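Local coordinates for protein TRNA threonylcarbamoyladenosine dehydratase (PDB 4D79) that catalyses the ATP-dependent dehydration of threonylcarbamoyladenosine at position 37 of tRNAs to its cyclic form and can accept sulfur from the cysteine desulfurase CsdA in vitro, at residues I126-S131 / V150-A155; Q163-D168 / C203-E208. All coordinates share one frame; numbering follows the deposited sequence. Where two conformers were deposited one is given.

Contact 1 of 2, residues I126-S131 / V150-A155. With ATP (adenosine-5'-triphosphate), chain K.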
loop_
_atom_site.group_PDB
_atom_site.type_symbol
_atom_site.label_atom_id
_atom_site.label_comp_id
_atom_site.label_asym_id
_atom_site.label_seq_id
_atom_site.Cartn_x
_atom_site.Cartn_y
_atom_site.Cartn_z
ATOM N N ILE B 126 1.036 -13.888 -9.466
ATOM C CA ILE B 126 0.187 -13.152 -8.536
ATOM C C ILE B 126 -1.182 -12.995 -9.197
ATOM O O ILE B 126 -1.336 -12.348 -10.248
ATOM C CB ILE B 126 0.797 -11.801 -8.141
ATOM C CG1 ILE B 126 2.142 -12.023 -7.431
ATOM C CG2 ILE B 126 -0.178 -11.020 -7.249
ATOM C CD1 ILE B 126 2.833 -10.793 -7.045
ATOM N N ASP B 127 -2.158 -13.656 -8.629
ATOM C CA ASP B 127 -3.493 -13.690 -9.196
ATOM C C ASP B 127 -4.324 -12.603 -8.535
ATOM O O ASP B 127 -4.690 -12.717 -7.359
ATOM C CB ASP B 127 -4.136 -15.048 -9.013
ATOM C CG ASP B 127 -5.624 -14.979 -9.136
ATOM O OD1 ASP B 127 -6.075 -14.189 -9.980
ATOM O OD2 ASP B 127 -6.339 -15.710 -8.428
ATOM N N ALA B 128 -4.639 -11.568 -9.307
ATOM C CA ALA B 128 -5.420 -10.426 -8.839
ATOM C C ALA B 128 -6.655 -10.245 -9.710
ATOM O O ALA B 128 -7.097 -9.119 -9.977
ATOM C CB ALA B 128 -4.556 -9.170 -8.817
ATOM N N ILE B 129 -7.205 -11.361 -10.162
ATOM C CA ILE B 129 -8.407 -11.386 -10.978
ATOM C C ILE B 129 -9.612 -11.229 -10.060
ATOM O O ILE B 129 -9.703 -11.871 -9.005
ATOM C CB ILE B 129 -8.481 -12.713 -11.771
ATOM C CG1 ILE B 129 -7.342 -12.827 -12.801
ATOM C CG2 ILE B 129 -9.802 -12.867 -12.473
ATOM C CD1 ILE B 129 -7.159 -14.249 -13.344
ATOM N N ASP B 130 -10.580 -10.429 -10.489
ATOM C CA ASP B 130 -11.776 -10.194 -9.690
ATOM C C ASP B 130 -12.963 -11.051 -10.127
ATOM O O ASP B 130 -13.977 -11.060 -9.428
ATOM C CB ASP B 130 -12.144 -8.695 -9.711
ATOM C CG ASP B 130 -12.619 -8.220 -11.071
ATOM O OD1 ASP B 130 -12.234 -8.824 -12.092
ATOM O OD2 ASP B 130 -13.364 -7.218 -11.115
ATOM N N SER B 131 -12.879 -11.712 -11.283
ATOM C CA SER B 131 -13.961 -12.505 -11.858
ATOM C C SER B 131 -13.689 -14.000 -11.702
ATOM O O SER B 131 -12.596 -14.477 -12.014
ATOM C CB SER B 131 -14.137 -12.150 -13.338
ATOM O OG SER B 131 -14.697 -13.222 -14.070
ATOM N N VAL B 150 0.217 -17.034 -5.736
ATOM C CA VAL B 150 -0.526 -16.483 -4.612
ATOM C C VAL B 150 -1.762 -15.810 -5.178
ATOM O O VAL B 150 -1.686 -15.067 -6.161
ATOM C CB VAL B 150 0.318 -15.535 -3.733
ATOM C CG1 VAL B 150 0.965 -14.394 -4.517
ATOM C CG2 VAL B 150 -0.548 -15.003 -2.566
ATOM N N THR B 151 -2.915 -16.132 -4.611
ATOM C CA THR B 151 -4.159 -15.545 -5.063
ATOM C C THR B 151 -4.657 -14.585 -3.990
ATOM O O THR B 151 -4.152 -14.543 -2.867
ATOM C CB THR B 151 -5.218 -16.618 -5.389
ATOM O OG1 THR B 151 -6.379 -16.007 -5.998
ATOM C CG2 THR B 151 -5.663 -17.354 -4.137
ATOM N N THR B 152 -5.625 -13.779 -4.377
ATOM C CA THR B 152 -6.177 -12.755 -3.516
ATOM C C THR B 152 -7.683 -12.914 -3.528
ATOM O O THR B 152 -8.279 -13.126 -4.586
ATOM C CB THR B 152 -5.744 -11.340 -3.965
ATOM O OG1 THR B 152 -6.041 -11.155 -5.353
ATOM C CG2 THR B 152 -4.229 -11.127 -3.776
ATOM N N GLY B 153 -8.295 -12.858 -2.354
ATOM C CA GLY B 153 -9.737 -12.840 -2.280
ATOM C C GLY B 153 -10.260 -11.451 -2.600
ATOM O O GLY B 153 -9.560 -10.595 -3.145
ATOM N N GLY B 154 -11.505 -11.209 -2.210
ATOM C CA GLY B 154 -12.117 -9.925 -2.477
ATOM C C GLY B 154 -11.583 -8.892 -1.504
ATOM O O GLY B 154 -11.576 -9.108 -0.290
ATOM N N ALA B 155 -11.106 -7.776 -2.042
ATOM C CA ALA B 155 -10.585 -6.693 -1.225
ATOM C C ALA B 155 -11.614 -5.583 -1.058
ATOM O O ALA B 155 -11.399 -4.658 -0.259
ATOM C CB ALA B 155 -9.301 -6.125 -1.853
HETATM P PG ATP K . -14.669 -2.143 -12.661
HETATM O O1G ATP K . -15.658 -1.166 -12.073
HETATM O O2G ATP K . -13.988 -1.664 -13.921
HETATM O O3G ATP K . -15.163 -3.570 -12.691
HETATM P PB ATP K . -12.204 -3.132 -11.658
HETATM O O1B ATP K . -12.650 -4.526 -12.039
HETATM O O2B ATP K . -11.060 -2.434 -12.373
HETATM O O3B ATP K . -13.482 -2.154 -11.577
HETATM P PA ATP K . -10.910 -4.257 -9.423
HETATM O O1A ATP K . -11.861 -5.385 -9.036
HETATM O O2A ATP K . -10.153 -3.538 -8.338
HETATM O O3A ATP K . -11.823 -3.131 -10.102
HETATM O "O5'" ATP K . -9.877 -4.735 -10.585
HETATM C "C5'" ATP K . -9.840 -6.063 -11.144
HETATM C "C4'" ATP K . -8.925 -6.246 -12.363
HETATM O "O4'" ATP K . -8.746 -7.649 -12.739
HETATM C "C3'" ATP K . -9.468 -5.548 -13.604
HETATM O "O3'" ATP K . -8.517 -4.623 -14.157
HETATM C "C2'" ATP K . -9.734 -6.679 -14.579
HETATM O "O2'" ATP K . -9.576 -6.276 -15.931
HETATM C "C1'" ATP K . -8.733 -7.754 -14.187
HETATM N N9 ATP K . -9.097 -9.069 -14.803
HETATM C C8 ATP K . -10.338 -9.613 -14.705
HETATM N N7 ATP K . -10.434 -10.800 -15.360
HETATM C C5 ATP K . -9.236 -11.030 -15.904
HETATM C C6 ATP K . -8.683 -12.127 -16.707
HETATM N N6 ATP K . -9.475 -13.147 -17.042
HETATM N N1 ATP K . -7.413 -12.068 -17.113
HETATM C C2 ATP K . -6.629 -11.013 -16.794
HETATM N N3 ATP K . -7.069 -9.969 -16.057
HETATM C C4 ATP K . -8.347 -9.906 -15.567
#
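D127 holds the tightly packed part of this contact with both its backbone and its carboxylate. Its N-H points straight at V150 O (2.9 Å, 178°), nearly along the C=O axis, while its own carbonyl takes the hydroxyl of T152 on an in-plane lone pair, OG1 to O 2.9 Å. The carboxylate, with CG anti to the backbone N, lies alongside T151, whose OG1 donates to OD2 over a very short 2.4 Å from above the carboxylate plane. OD1 accepts from I129 N and closes an Asx turn. K135 forms a salt bridge with OD2, which would probably favour the charged carboxylate. On the other face of the sheet I126 and V150 lie side by side, their CG1 atoms 3.9 Å apart, with helix 242-266 over them. The strands are the parallel neighbours of a beta-alpha-beta unit, joined by helix 132-144, in the Rossmann-like sheet of the HesA/MoeB/ThiF family. From A128 on the chains part, and A128, I129 and D130 line the ATP pocket. I129 lays CG2 against the adenine, 3.6 Å from N7, whereas the partly exposed D130 swings away from the strand pair and its OD2 lies 2.9 Å from ATP O1B.

Contact 2 of 2, residues Q163-D168 / C203-E208. With K (potassium ion), chain I.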
loop_
_atom_site.group_PDB
_atom_site.type_symbol
_atom_site.label_atom_id
_atom_site.label_comp_id
_atom_site.label_asym_id
_atom_site.label_seq_id
_atom_site.Cartn_x
_atom_site.Cartn_y
_atom_site.Cartn_z
ATOM N N GLN B 163 -6.035 -6.342 9.251
ATOM C CA GLN B 163 -6.606 -7.686 9.351
ATOM C C GLN B 163 -6.303 -8.564 8.136
ATOM O O GLN B 163 -6.733 -9.722 8.104
ATOM C CB GLN B 163 -8.113 -7.591 9.580
ATOM C CG GLN B 163 -8.487 -7.092 10.967
ATOM C CD GLN B 163 -9.953 -7.214 11.272
ATOM O OE1 GLN B 163 -10.523 -8.315 11.315
ATOM N NE2 GLN B 163 -10.592 -6.069 11.478
ATOM N N ILE B 164 -5.500 -8.077 7.190
ATOM C CA ILE B 164 -5.125 -8.847 6.004
ATOM C C ILE B 164 -4.074 -9.879 6.383
ATOM O O ILE B 164 -3.140 -9.590 7.123
ATOM C CB ILE B 164 -4.622 -7.890 4.904
ATOM C CG1 ILE B 164 -5.706 -6.875 4.573
ATOM C CG2 ILE B 164 -4.093 -8.637 3.682
ATOM C CD1 ILE B 164 -5.255 -5.698 3.718
ATOM N N GLN B 165 -4.216 -11.085 5.862
ATOM C CA GLN B 165 -3.294 -12.166 6.162
ATOM C C GLN B 165 -3.357 -13.176 5.017
ATOM O O GLN B 165 -4.127 -13.028 4.063
ATOM C CB GLN B 165 -3.592 -12.790 7.526
ATOM C CG GLN B 165 -5.028 -13.019 7.790
ATOM C CD GLN B 165 -5.311 -13.339 9.241
ATOM O OE1 GLN B 165 -4.987 -14.416 9.720
ATOM N NE2 GLN B 165 -5.876 -12.373 9.962
ATOM N N VAL B 166 -2.523 -14.206 5.117
ATOM C CA VAL B 166 -2.383 -15.236 4.091
ATOM C C VAL B 166 -2.728 -16.579 4.714
ATOM O O VAL B 166 -2.184 -16.937 5.765
ATOM C CB VAL B 166 -0.953 -15.278 3.504
ATOM C CG1 VAL B 166 -0.900 -16.242 2.317
ATOM C CG2 VAL B 166 -0.495 -13.901 3.078
ATOM N N THR B 167 -3.596 -17.341 4.046
ATOM C CA THR B 167 -3.926 -18.676 4.505
ATOM C C THR B 167 -4.290 -19.539 3.288
ATOM O O THR B 167 -4.348 -19.076 2.142
ATOM C CB THR B 167 -5.070 -18.614 5.542
ATOM O OG1 THR B 167 -5.141 -19.835 6.285
ATOM C CG2 THR B 167 -6.397 -18.366 4.887
ATOM N N ASP B 168 -4.541 -20.809 3.548
ATOM C CA ASP B 168 -4.973 -21.688 2.477
ATOM C C ASP B 168 -6.361 -21.273 2.016
ATOM O O ASP B 168 -7.225 -20.931 2.833
ATOM C CB ASP B 168 -5.007 -23.129 2.938
ATOM C CG ASP B 168 -5.293 -24.086 1.798
ATOM O OD1 ASP B 168 -4.320 -24.480 1.110
ATOM O OD2 ASP B 168 -6.479 -24.432 1.565
ATOM N N CYS B 203 -3.760 -17.863 -0.225
ATOM C CA CYS B 203 -4.758 -16.841 -0.516
ATOM C C CYS B 203 -4.649 -15.666 0.462
ATOM O O CYS B 203 -4.691 -15.861 1.679
ATOM C CB CYS B 203 -6.161 -17.420 -0.451
ATOM S SG CYS B 203 -7.405 -16.232 -1.036
ATOM N N VAL B 204 -4.545 -14.453 -0.077
ATOM C CA VAL B 204 -4.607 -13.247 0.738
ATOM C C VAL B 204 -6.079 -12.902 0.982
ATOM O O VAL B 204 -6.876 -12.811 0.043
ATOM C CB VAL B 204 -3.899 -12.076 0.046
ATOM C CG1 VAL B 204 -3.937 -10.816 0.969
ATOM C CG2 VAL B 204 -2.449 -12.438 -0.354
ATOM N N PHE B 205 -6.442 -12.721 2.239
ATOM C CA PHE B 205 -7.806 -12.382 2.625
ATOM C C PHE B 205 -7.734 -11.537 3.887
ATOM O O PHE B 205 -6.655 -11.266 4.404
ATOM C CB PHE B 205 -8.646 -13.649 2.867
ATOM C CG PHE B 205 -8.404 -14.246 4.208
ATOM C CD1 PHE B 205 -7.195 -14.839 4.496
ATOM C CD2 PHE B 205 -9.366 -14.195 5.195
ATOM C CE1 PHE B 205 -6.927 -15.355 5.771
ATOM C CE2 PHE B 205 -9.104 -14.720 6.463
ATOM C CZ PHE B 205 -7.892 -15.289 6.749
ATOM N N SER B 206 -8.896 -11.100 4.370
ATOM C CA SER B 206 -8.982 -10.357 5.613
ATOM C C SER B 206 -10.030 -10.949 6.545
ATOM O O SER B 206 -11.087 -11.393 6.098
ATOM C CB SER B 206 -9.257 -8.905 5.323
ATOM O OG SER B 206 -9.542 -8.236 6.532
ATOM N N THR B 207 -9.723 -10.978 7.842
ATOM C CA THR B 207 -10.681 -11.450 8.835
ATOM C C THR B 207 -11.788 -10.449 9.093
ATOM O O THR B 207 -12.727 -10.787 9.805
ATOM C CB THR B 207 -10.013 -11.753 10.172
ATOM O OG1 THR B 207 -9.208 -10.643 10.580
ATOM C CG2 THR B 207 -9.130 -13.006 10.046
ATOM N N GLU B 208 -11.683 -9.245 8.543
ATOM C CA GLU B 208 -12.694 -8.216 8.758
ATOM C C GLU B 208 -14.028 -8.619 8.122
ATOM O O GLU B 208 -14.071 -9.128 6.997
ATOM C CB GLU B 208 -12.189 -6.897 8.152
ATOM C CG GLU B 208 -13.149 -5.727 8.278
ATOM C CD GLU B 208 -12.698 -4.517 7.467
ATOM O OE1 GLU B 208 -11.560 -4.513 6.937
ATOM O OE2 GLU B 208 -13.532 -3.610 7.291
HETATM K K K I . -12.972 -10.385 4.952
HETATM O O HOH W 1 -11.291 -11.038 2.560
#
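The antiparallel end of the ThiF-family sheet, where strand 164-168 forms the edge within this chain, runs into a potassium site at the end of strand 202-206. Q165 and F205 are a hydrogen-bonded pair: Q165 N gives to F205 O at 2.8 Å and F205 N returns to Q165 O, both nearly along the C=O axes. T167 and C203 form the next. Between them V166 faces V204 in a non-hydrogen-bonded pair, and I164 CG2 presses against V204 CG1 at a tight 3.5 Å on the face covered by helix 242-266. On the other face the F205 ring, with CG between the backbone N and the carbonyl carbon (chi1 80°), leans over the neighbouring strand so that CE1 meets Q165 CG at 3.6 Å. At Q163 a long backbone bond from T207 N to Q163 O is joined by side-chain bonding, the extended chain crossing T207 at about a right angle. T207 OG1 donates to OE1 in the amide plane, on a lone pair, at 2.8 Å, and NE2 is held by D160. An alanine here removes OE1 and NE2 and with them the bonds to T207 OG1 and D160, and would probably loosen the turn after the strand. In that turn S206 OG accepts from E208 N at 3.1 Å, an ST turn consistent with holding the chain so that S206 O (2.4 Å) and E208 O (2.6 Å) reach potassium. Q158 OE1, the Q174 carbonyl and a water bonded to S206 N are further ligands, while the E208 carboxylate turns back to the amides of I159 and D160.

Contacts 1 and 2 are successive steps across one sheet, their centres 11 Å apart, and they meet where strand 149-152 borders strand 202-206. Two probable backbone hydrogen bonds join them, T151 O to V204 N and G153 N to V204 O, each 2.8 Å, and T151 CG2 packs on C203 CB at 3.7 Å. Contact 1 is the nucleotide side, contributing three residues to the ATP pocket; contact 2 is the metal side, contributing two of the four potassium-site residues. Each contact stays clear of the other's ligand: the side chain of T152 is about 12 Å from potassium, and that of I164 about 13 Å from ATP. V204, touching both V150 and T152, spans the junction.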